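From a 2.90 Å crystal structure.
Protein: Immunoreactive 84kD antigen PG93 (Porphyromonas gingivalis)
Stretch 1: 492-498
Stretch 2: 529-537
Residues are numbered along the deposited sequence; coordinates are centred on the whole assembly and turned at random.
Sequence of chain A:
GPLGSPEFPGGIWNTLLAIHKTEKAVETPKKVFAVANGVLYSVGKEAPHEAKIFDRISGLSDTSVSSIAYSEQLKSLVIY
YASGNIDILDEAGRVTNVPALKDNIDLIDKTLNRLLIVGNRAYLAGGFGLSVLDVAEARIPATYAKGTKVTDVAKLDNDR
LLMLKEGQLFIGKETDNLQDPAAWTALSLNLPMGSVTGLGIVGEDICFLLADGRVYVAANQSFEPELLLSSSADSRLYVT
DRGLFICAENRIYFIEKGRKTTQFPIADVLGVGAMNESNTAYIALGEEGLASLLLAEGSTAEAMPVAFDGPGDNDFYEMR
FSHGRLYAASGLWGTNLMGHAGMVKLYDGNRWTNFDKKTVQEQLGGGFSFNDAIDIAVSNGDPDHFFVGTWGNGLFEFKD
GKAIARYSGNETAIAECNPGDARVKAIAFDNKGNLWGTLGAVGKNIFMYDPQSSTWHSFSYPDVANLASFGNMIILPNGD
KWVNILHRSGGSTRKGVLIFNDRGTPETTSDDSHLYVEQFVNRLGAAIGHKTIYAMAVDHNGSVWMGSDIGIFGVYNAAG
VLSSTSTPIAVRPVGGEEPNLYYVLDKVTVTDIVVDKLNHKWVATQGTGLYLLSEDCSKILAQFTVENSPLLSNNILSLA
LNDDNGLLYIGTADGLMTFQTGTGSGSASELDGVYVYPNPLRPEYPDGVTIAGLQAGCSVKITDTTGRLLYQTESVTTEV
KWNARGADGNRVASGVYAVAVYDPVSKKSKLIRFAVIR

Stretch 1 492-498: STRKGVL
Stretch 2 (529-537) GHKTIYAMA

The contact between residues 492-498 and 529-537 buries 291 Å², both sides summed, and contains no hydrogen bond from one stretch to the other. Each stretch starts as loop; the strands begin at Val-497 and Ile-533 and continue beyond the stretches. Lys-495 lies nearest Thr-532 (CA to CA 5.9 Å) and Gly-496 nearest Ile-533 (CA to CA 6.9 Å). The numbering rises together, so the stretches run in broadly the same sense, diverging beyond these pairs.

Apolar packing centres on Val-497, whose CA-to-CB bond points toward the second stretch from an extended backbone (phi/psi -143/141). With chi1 t, its CG2 lies 3.9 Å from CG1 of Ile-533 (chi1 m, chi2 m) and only 3.2 Å from CE of Met-536, a tight approach for two methyl carbons. Met-536 reaches it through an m, t, t side chain. The CA-to-CB bond of Leu-498 points away, as expected for the next residue of an extended strand.

The mixed contacts involve Lys-495 and Gly-496. The CA-to-CB bond of Lys-495 points toward the second stretch, and its m, t, t, t chain runs alongside Thr-532 (chi1 m), with CD 3.6 Å from OG1. Gly-496, at phi/psi -128/-131, brings its O to 4.1 Å from CG1 of Ile-533; a CB here would point away from the second stretch.

Among the polar backbone atoms, Lys-495 O and Lys-531 O stand 3.6 Å apart. Both are acceptors, so their proximity provides no hydrogen bond. Lys-495 O also lies near the plane of the His-530 ring, at its edge, 4.4 Å from CE1; the ring (chi1 p, chi2 79°) is anchored through NE2 elsewhere in the structure. Within the first stretch, Lys-495 N donates to Thr-493 O at 2.8 Å, closing a tight turn through Arg-494 (phi/psi -70/44), whose CA-to-CB bond points away from the second stretch.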

# COMPACT_ATOMS: atom_id res chain seq x y z
N SER A 492 -16.34 -15.49 22.20
CA SER A 492 -17.46 -16.13 21.52
C SER A 492 -17.06 -16.54 20.10
O SER A 492 -16.42 -15.77 19.38
CB SER A 492 -18.67 -15.21 21.49
OG SER A 492 -19.01 -14.78 22.79
N THR A 493 -17.43 -17.78 19.72
CA THR A 493 -17.15 -18.37 18.40
C THR A 493 -18.39 -18.31 17.49
O THR A 493 -18.31 -18.73 16.33
CB THR A 493 -16.62 -19.81 18.56
OG1 THR A 493 -17.52 -20.56 19.38
CG2 THR A 493 -15.21 -19.87 19.13
N ARG A 494 -19.51 -17.76 18.00
CA ARG A 494 -20.82 -17.62 17.33
C ARG A 494 -20.81 -16.58 16.16
O ARG A 494 -21.75 -15.80 16.01
CB ARG A 494 -21.91 -17.26 18.36
CG ARG A 494 -22.17 -18.33 19.41
CD ARG A 494 -23.56 -18.22 20.02
NE ARG A 494 -24.62 -18.47 19.03
CZ ARG A 494 -25.12 -19.66 18.74
NH1 ARG A 494 -24.67 -20.75 19.37
NH2 ARG A 494 -26.07 -19.79 17.82
N LYS A 495 -19.77 -16.60 15.31
CA LYS A 495 -19.64 -15.71 14.16
C LYS A 495 -20.11 -16.49 12.93
O LYS A 495 -19.48 -17.50 12.56
CB LYS A 495 -18.19 -15.20 13.99
CG LYS A 495 -17.63 -14.42 15.19
CD LYS A 495 -16.10 -14.33 15.17
CE LYS A 495 -15.55 -13.87 16.50
NZ LYS A 495 -14.06 -13.95 16.54
N GLY A 496 -21.24 -16.07 12.37
CA GLY A 496 -21.80 -16.71 11.18
C GLY A 496 -22.10 -15.71 10.09
O GLY A 496 -21.26 -14.87 9.75
N VAL A 497 -23.31 -15.80 9.55
CA VAL A 497 -23.90 -14.92 8.54
C VAL A 497 -25.39 -14.78 8.88
O VAL A 497 -26.02 -15.76 9.27
CB VAL A 497 -23.71 -15.46 7.08
CG1 VAL A 497 -24.50 -14.63 6.05
CG2 VAL A 497 -22.25 -15.56 6.69
N LEU A 498 -25.94 -13.58 8.71
CA LEU A 498 -27.36 -13.35 8.89
C LEU A 498 -27.98 -12.94 7.54
O LEU A 498 -27.56 -11.95 6.91
CB LEU A 498 -27.64 -12.31 9.99
CG LEU A 498 -29.02 -11.66 9.99
CD1 LEU A 498 -30.07 -12.53 10.67
CD2 LEU A 498 -28.96 -10.31 10.64
N GLY A 529 -16.38 -25.55 8.74
CA GLY A 529 -15.28 -25.41 9.69
C GLY A 529 -14.75 -24.01 9.82
O GLY A 529 -13.77 -23.79 10.54
N HIS A 530 -15.39 -23.04 9.12
CA HIS A 530 -15.03 -21.63 9.13
C HIS A 530 -15.24 -21.02 10.51
O HIS A 530 -16.23 -21.32 11.19
CB HIS A 530 -15.81 -20.84 8.06
CG HIS A 530 -17.30 -20.80 8.28
ND1 HIS A 530 -17.88 -19.93 9.19
CD2 HIS A 530 -18.29 -21.46 7.63
CE1 HIS A 530 -19.18 -20.12 9.10
NE2 HIS A 530 -19.48 -21.03 8.17
N LYS A 531 -14.29 -20.18 10.92
CA LYS A 531 -14.32 -19.49 12.21
C LYS A 531 -14.91 -18.09 11.99
O LYS A 531 -15.84 -17.71 12.71
CB LYS A 531 -12.91 -19.46 12.85
CG LYS A 531 -12.40 -20.86 13.25
CD LYS A 531 -10.99 -20.84 13.87
CE LYS A 531 -10.97 -20.80 15.39
NZ LYS A 531 -9.59 -20.71 15.94
N THR A 532 -14.44 -17.36 10.96
CA THR A 532 -14.95 -16.04 10.61
C THR A 532 -15.11 -15.95 9.10
O THR A 532 -14.29 -16.51 8.38
CB THR A 532 -14.03 -14.92 11.15
OG1 THR A 532 -13.80 -15.12 12.55
CG2 THR A 532 -14.63 -13.51 10.95
N ILE A 533 -16.17 -15.23 8.63
CA ILE A 533 -16.47 -14.93 7.22
C ILE A 533 -16.02 -13.49 6.98
O ILE A 533 -16.54 -12.58 7.62
CB ILE A 533 -17.97 -15.13 6.87
CG1 ILE A 533 -18.48 -16.55 7.24
CG2 ILE A 533 -18.25 -14.79 5.39
CD1 ILE A 533 -17.80 -17.71 6.51
N TYR A 534 -15.04 -13.29 6.09
CA TYR A 534 -14.48 -11.95 5.87
C TYR A 534 -15.00 -11.29 4.62
O TYR A 534 -15.13 -10.07 4.60
CB TYR A 534 -12.95 -11.99 5.81
CG TYR A 534 -12.27 -12.60 7.01
CD1 TYR A 534 -12.29 -11.96 8.25
CD2 TYR A 534 -11.57 -13.80 6.91
CE1 TYR A 534 -11.66 -12.52 9.36
CE2 TYR A 534 -10.94 -14.37 8.01
CZ TYR A 534 -10.99 -13.72 9.24
OH TYR A 534 -10.38 -14.28 10.34
N ALA A 535 -15.29 -12.09 3.58
CA ALA A 535 -15.75 -11.59 2.29
C ALA A 535 -16.94 -12.37 1.76
O ALA A 535 -17.06 -13.55 2.08
CB ALA A 535 -14.61 -11.68 1.29
N MET A 536 -17.79 -11.71 0.93
CA MET A 536 -19.00 -12.24 0.26
C MET A 536 -19.20 -11.61 -1.11
O MET A 536 -19.04 -10.39 -1.22
CB MET A 536 -20.25 -11.95 1.09
CG MET A 536 -20.34 -12.75 2.32
SD MET A 536 -21.75 -12.18 3.26
CE MET A 536 -21.66 -13.27 4.49
N ALA A 537 -19.58 -12.40 -2.13
CA ALA A 537 -19.80 -11.88 -3.49
C ALA A 537 -20.85 -12.66 -4.21
O ALA A 537 -20.80 -13.89 -4.18
CB ALA A 537 -18.50 -11.94 -4.28